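Local structure of RagB/SusD domain protein (Flavobacterium johnsoniae, 5J5U) at residues A[15-27]-A[165-177]. The protein binds chitin and, as a SusD homologue, probably captures chitin-derived chains at the outer membrane for uptake. Numbering follows the deposited sequence.
Sequences NPAGQLTFTQLCM and GGSVKGDLFYNGD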
loop_
_atom_site.group_PDB
_atom_site.type_symbol
_atom_site.label_atom_id
_atom_site.label_comp_id
_atom_site.label_asym_id
_atom_site.label_seq_id
_atom_site.Cartn_x
_atom_site.Cartn_y
_atom_site.Cartn_z
ATOM N N ASN A 15 -12.041 7.912 -26.227
ATOM C CA ASN A 15 -12.373 7.833 -24.808
ATOM C C ASN A 15 -11.575 6.786 -23.998
ATOM O O ASN A 15 -11.035 7.123 -22.939
ATOM C CB ASN A 15 -13.872 7.561 -24.634
ATOM C CG ASN A 15 -14.727 8.579 -25.341
ATOM O OD1 ASN A 15 -14.288 9.703 -25.579
ATOM N ND2 ASN A 15 -15.958 8.197 -25.681
ATOM N N PRO A 16 -11.508 5.522 -24.476
ATOM C CA PRO A 16 -10.733 4.524 -23.734
ATOM C C PRO A 16 -9.352 5.009 -23.297
ATOM O O PRO A 16 -9.054 4.922 -22.123
ATOM C CB PRO A 16 -10.607 3.380 -24.735
ATOM C CG PRO A 16 -11.846 3.465 -25.540
ATOM C CD PRO A 16 -12.145 4.925 -25.668
ATOM N N ALA A 17 -8.538 5.510 -24.216
ATOM C CA ALA A 17 -7.231 6.055 -23.863
ATOM C C ALA A 17 -7.346 7.144 -22.799
ATOM O O ALA A 17 -6.734 7.052 -21.736
ATOM C CB ALA A 17 -6.533 6.609 -25.092
ATOM N N GLY A 18 -8.154 8.161 -23.077
ATOM C CA GLY A 18 -8.282 9.291 -22.177
ATOM C C GLY A 18 -8.764 8.875 -20.811
ATOM O O GLY A 18 -8.289 9.370 -19.780
ATOM N N GLN A 19 -9.709 7.947 -20.807
ATOM C CA GLN A 19 -10.273 7.459 -19.572
ATOM C C GLN A 19 -9.230 6.664 -18.785
ATOM O O GLN A 19 -9.097 6.844 -17.568
ATOM C CB GLN A 19 -11.532 6.631 -19.871
ATOM C CG GLN A 19 -12.777 7.529 -20.027
ATOM C CD GLN A 19 -14.083 6.773 -20.270
ATOM O OE1 GLN A 19 -14.102 5.704 -20.875
ATOM N NE2 GLN A 19 -15.182 7.333 -19.787
ATOM N N LEU A 20 -8.471 5.821 -19.475
ATOM C CA LEU A 20 -7.440 5.039 -18.820
ATOM C C LEU A 20 -6.444 5.975 -18.166
ATOM O O LEU A 20 -6.126 5.799 -16.997
ATOM C CB LEU A 20 -6.731 4.099 -19.807
ATOM C CG LEU A 20 -5.559 3.275 -19.238
ATOM C CD1 LEU A 20 -5.959 2.557 -17.984
ATOM C CD2 LEU A 20 -4.983 2.281 -20.244
ATOM N N THR A 21 -5.985 6.982 -18.919
ATOM C CA THR A 21 -5.009 7.978 -18.439
ATOM C C THR A 21 -5.530 8.725 -17.200
ATOM O O THR A 21 -4.796 8.950 -16.224
ATOM C CB THR A 21 -4.643 9.010 -19.573
ATOM O OG1 THR A 21 -3.906 8.359 -20.620
ATOM C CG2 THR A 21 -3.805 10.182 -19.035
ATOM N N PHE A 22 -6.805 9.103 -17.250
ATOM C CA PHE A 22 -7.443 9.777 -16.125
ATOM C C PHE A 22 -7.446 8.871 -14.876
ATOM O O PHE A 22 -7.023 9.291 -13.802
ATOM C CB PHE A 22 -8.858 10.184 -16.504
ATOM C CG PHE A 22 -9.606 10.875 -15.419
ATOM C CD1 PHE A 22 -9.484 12.246 -15.244
ATOM C CD2 PHE A 22 -10.451 10.167 -14.582
ATOM C CE1 PHE A 22 -10.186 12.893 -14.247
ATOM C CE2 PHE A 22 -11.149 10.806 -13.594
ATOM C CZ PHE A 22 -11.021 12.170 -13.420
ATOM N N THR A 23 -7.889 7.625 -15.025
ATOM C CA THR A 23 -7.912 6.705 -13.905
ATOM C C THR A 23 -6.537 6.479 -13.296
ATOM O O THR A 23 -6.362 6.512 -12.061
ATOM C CB THR A 23 -8.488 5.359 -14.315
ATOM O OG1 THR A 23 -9.877 5.529 -14.611
ATOM C CG2 THR A 23 -8.352 4.354 -13.171
ATOM N N GLN A 24 -5.569 6.221 -14.167
ATOM C CA GLN A 24 -4.199 6.026 -13.727
ATOM C C GLN A 24 -3.706 7.251 -12.952
ATOM O O GLN A 24 -3.091 7.111 -11.893
ATOM C CB GLN A 24 -3.293 5.715 -14.904
ATOM C CG GLN A 24 -3.523 4.321 -15.458
ATOM C CD GLN A 24 -2.530 3.954 -16.537
ATOM O OE1 GLN A 24 -1.788 4.808 -17.018
ATOM N NE2 GLN A 24 -2.517 2.680 -16.933
ATOM N N LEU A 25 -4.032 8.441 -13.441
ATOM C CA LEU A 25 -3.622 9.649 -12.742
ATOM C C LEU A 25 -4.384 9.827 -11.396
ATOM O O LEU A 25 -3.821 10.312 -10.419
ATOM C CB LEU A 25 -3.801 10.871 -13.662
ATOM C CG LEU A 25 -2.639 11.092 -14.664
ATOM C CD1 LEU A 25 -2.954 12.128 -15.759
ATOM C CD2 LEU A 25 -1.340 11.458 -13.930
ATOM N N CYS A 26 -5.638 9.393 -11.329
ATOM C CA CYS A 26 -6.405 9.455 -10.093
ATOM C C CYS A 26 -5.801 8.537 -9.003
ATOM O O CYS A 26 -5.855 8.839 -7.806
ATOM C CB CYS A 26 -7.863 9.073 -10.357
ATOM S SG CYS A 26 -8.927 10.394 -11.030
ATOM N N MET A 27 -5.216 7.418 -9.415
ATOM C CA MET A 27 -4.726 6.464 -8.424
ATOM C C MET A 27 -3.524 6.945 -7.600
ATOM O O MET A 27 -3.188 6.313 -6.602
ATOM C CB MET A 27 -4.368 5.140 -9.094
ATOM C CG MET A 27 -5.573 4.362 -9.555
ATOM S SD MET A 27 -5.087 2.722 -10.116
ATOM C CE MET A 27 -4.635 1.939 -8.558
ATOM N N GLY A 165 -4.421 -8.502 -29.918
ATOM C CA GLY A 165 -5.437 -7.799 -29.146
ATOM C C GLY A 165 -5.621 -6.306 -29.412
ATOM O O GLY A 165 -6.415 -5.637 -28.747
ATOM N N GLY A 166 -4.893 -5.774 -30.390
ATOM C CA GLY A 166 -4.962 -4.352 -30.683
ATOM C C GLY A 166 -3.939 -3.632 -29.835
ATOM O O GLY A 166 -3.207 -4.263 -29.076
ATOM N N SER A 167 -3.897 -2.313 -29.948
ATOM C CA SER A 167 -2.897 -1.525 -29.239
ATOM C C SER A 167 -3.473 -0.915 -27.943
ATOM O O SER A 167 -4.676 -0.663 -27.835
ATOM C CB SER A 167 -2.348 -0.438 -30.171
ATOM O OG SER A 167 -1.459 0.441 -29.513
ATOM N N VAL A 168 -2.624 -0.732 -26.938
ATOM C CA VAL A 168 -3.042 -0.080 -25.699
ATOM C C VAL A 168 -2.595 1.383 -25.627
ATOM O O VAL A 168 -1.407 1.682 -25.585
ATOM C CB VAL A 168 -2.522 -0.825 -24.470
ATOM C CG1 VAL A 168 -3.004 -0.142 -23.214
ATOM C CG2 VAL A 168 -2.969 -2.285 -24.504
ATOM N N LYS A 169 -3.563 2.289 -25.602
ATOM C CA LYS A 169 -3.300 3.723 -25.680
ATOM C C LYS A 169 -3.681 4.423 -24.383
ATOM O O LYS A 169 -4.724 4.126 -23.816
ATOM C CB LYS A 169 -4.077 4.330 -26.851
ATOM C CG LYS A 169 -3.592 3.867 -28.245
ATOM C CD LYS A 169 -2.180 4.372 -28.542
ATOM C CE LYS A 169 -1.710 3.942 -29.927
ATOM N NZ LYS A 169 -0.431 4.595 -30.343
ATOM N N GLY A 170 -2.843 5.337 -23.901
ATOM C CA GLY A 170 -3.180 6.116 -22.715
ATOM C C GLY A 170 -2.595 5.553 -21.429
ATOM O O GLY A 170 -2.896 6.006 -20.315
ATOM N N ASP A 171 -1.748 4.554 -21.601
ATOM C CA ASP A 171 -1.124 3.859 -20.497
ATOM C C ASP A 171 0.160 4.562 -20.053
ATOM O O ASP A 171 1.169 4.550 -20.766
ATOM C CB ASP A 171 -0.847 2.410 -20.899
ATOM C CG ASP A 171 -0.033 1.676 -19.887
ATOM O OD1 ASP A 171 -0.165 1.975 -18.676
ATOM O OD2 ASP A 171 0.723 0.773 -20.303
ATOM N N LEU A 172 0.107 5.191 -18.879
ATOM C CA LEU A 172 1.265 5.895 -18.329
ATOM C C LEU A 172 2.186 4.974 -17.515
ATOM O O LEU A 172 3.345 5.291 -17.280
ATOM C CB LEU A 172 0.805 7.063 -17.458
ATOM C CG LEU A 172 0.044 8.141 -18.224
ATOM C CD1 LEU A 172 -0.511 9.194 -17.270
ATOM C CD2 LEU A 172 0.887 8.770 -19.302
ATOM N N PHE A 173 1.656 3.840 -17.086
ATOM C CA PHE A 173 2.423 2.893 -16.292
ATOM C C PHE A 173 3.499 2.267 -17.154
ATOM O O PHE A 173 4.646 2.102 -16.744
ATOM C CB PHE A 173 1.531 1.770 -15.737
ATOM C CG PHE A 173 0.569 2.193 -14.657
ATOM C CD1 PHE A 173 0.743 3.376 -13.954
ATOM C CD2 PHE A 173 -0.516 1.381 -14.347
ATOM C CE1 PHE A 173 -0.154 3.756 -12.968
ATOM C CE2 PHE A 173 -1.418 1.740 -13.353
ATOM C CZ PHE A 173 -1.241 2.934 -12.660
ATOM N N TYR A 174 3.094 1.888 -18.357
ATOM C CA TYR A 174 3.901 1.004 -19.176
ATOM C C TYR A 174 3.897 1.315 -20.658
ATOM O O TYR A 174 4.475 0.560 -21.435
ATOM C CB TYR A 174 3.424 -0.441 -18.988
ATOM C CG TYR A 174 3.611 -1.021 -17.607
ATOM C CD1 TYR A 174 2.559 -1.651 -16.950
ATOM C CD2 TYR A 174 4.835 -0.964 -16.970
ATOM C CE1 TYR A 174 2.722 -2.201 -15.691
ATOM C CE2 TYR A 174 5.015 -1.518 -15.704
ATOM C CZ TYR A 174 3.948 -2.134 -15.066
ATOM O OH TYR A 174 4.119 -2.700 -13.805
ATOM N N ASN A 175 3.237 2.398 -21.056
ATOM C CA ASN A 175 3.146 2.768 -22.472
ATOM C C ASN A 175 2.662 1.618 -23.344
ATOM O O ASN A 175 3.192 1.414 -24.438
ATOM C CB ASN A 175 4.501 3.246 -23.015
ATOM C CG ASN A 175 4.977 4.516 -22.372
ATOM O OD1 ASN A 175 4.262 5.521 -22.324
ATOM N ND2 ASN A 175 6.198 4.482 -21.862
ATOM N N GLY A 176 1.694 0.853 -22.838
ATOM C CA GLY A 176 1.004 -0.171 -23.609
ATOM C C GLY A 176 1.734 -1.490 -23.825
ATOM O O GLY A 176 1.227 -2.373 -24.518
ATOM N N ASP A 177 2.901 -1.660 -23.221
ATOM C CA ASP A 177 3.586 -2.943 -23.332
ATOM C C ASP A 177 2.733 -3.993 -22.646
ATOM O O ASP A 177 2.596 -3.973 -21.429
ATOM C CB ASP A 177 4.990 -2.878 -22.712
ATOM C CG ASP A 177 5.751 -4.224 -22.791
ATOM O OD1 ASP A 177 5.142 -5.278 -23.088
ATOM O OD2 ASP A 177 6.978 -4.241 -22.542
#
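Ala17, in the first turn of helix 16-29, sets its CA 3.2 Å from Lys169 O in a CA-H...O contact, and its methyl rests on the same peptide. Gly170 allows this approach: a CB there would run into Ala17 O, and its positive phi itself suits glycine. One turn on, Leu20 packs CD2 against Val168 CG1 and the CB of Asp171, Met107 of helix 98-119 also touching the Leu20 side chain. Thr21 donates from OG1 to Gly170 O at 2.6 Å, coming in at 109° to the C=O, while its CG2 meets Leu172 CD1.

Gln24 has the largest share of the buried surface and two of the three hydrogen bonds across. With CG anti to its carbonyl carbon (chi1 -72°) and the chain extended beyond, its amide reaches the loop. OE1 accepts from Leu172 N at 2.7 Å, on a lone pair in the carbonyl plane; NE2 donates to Asp171 OD1 at 3.0 Å. The amide also stacks over one face of Phe173, planes 17° apart, and CG adds a CH-pi contact. Cut back to alanine, this position would probably leave Leu172 N without its acceptor, Asp171 OD1 short of a donor and Phe173 without its stacked amide. Leu25 CG closes the row, 3.9 Å from Leu172 CD1.

Asp171 OD2 takes bonds from Gly176 N and Trp181 NE1, and OD1 weak ones from the Phe173 and Tyr174 amides. A buried carboxylate ringed by N-H donors is likely to stay ionised; these polar bonds and the leucine packing join helix 16-29 to the loop before helix 178-195 in the largely helical SusD-like fold.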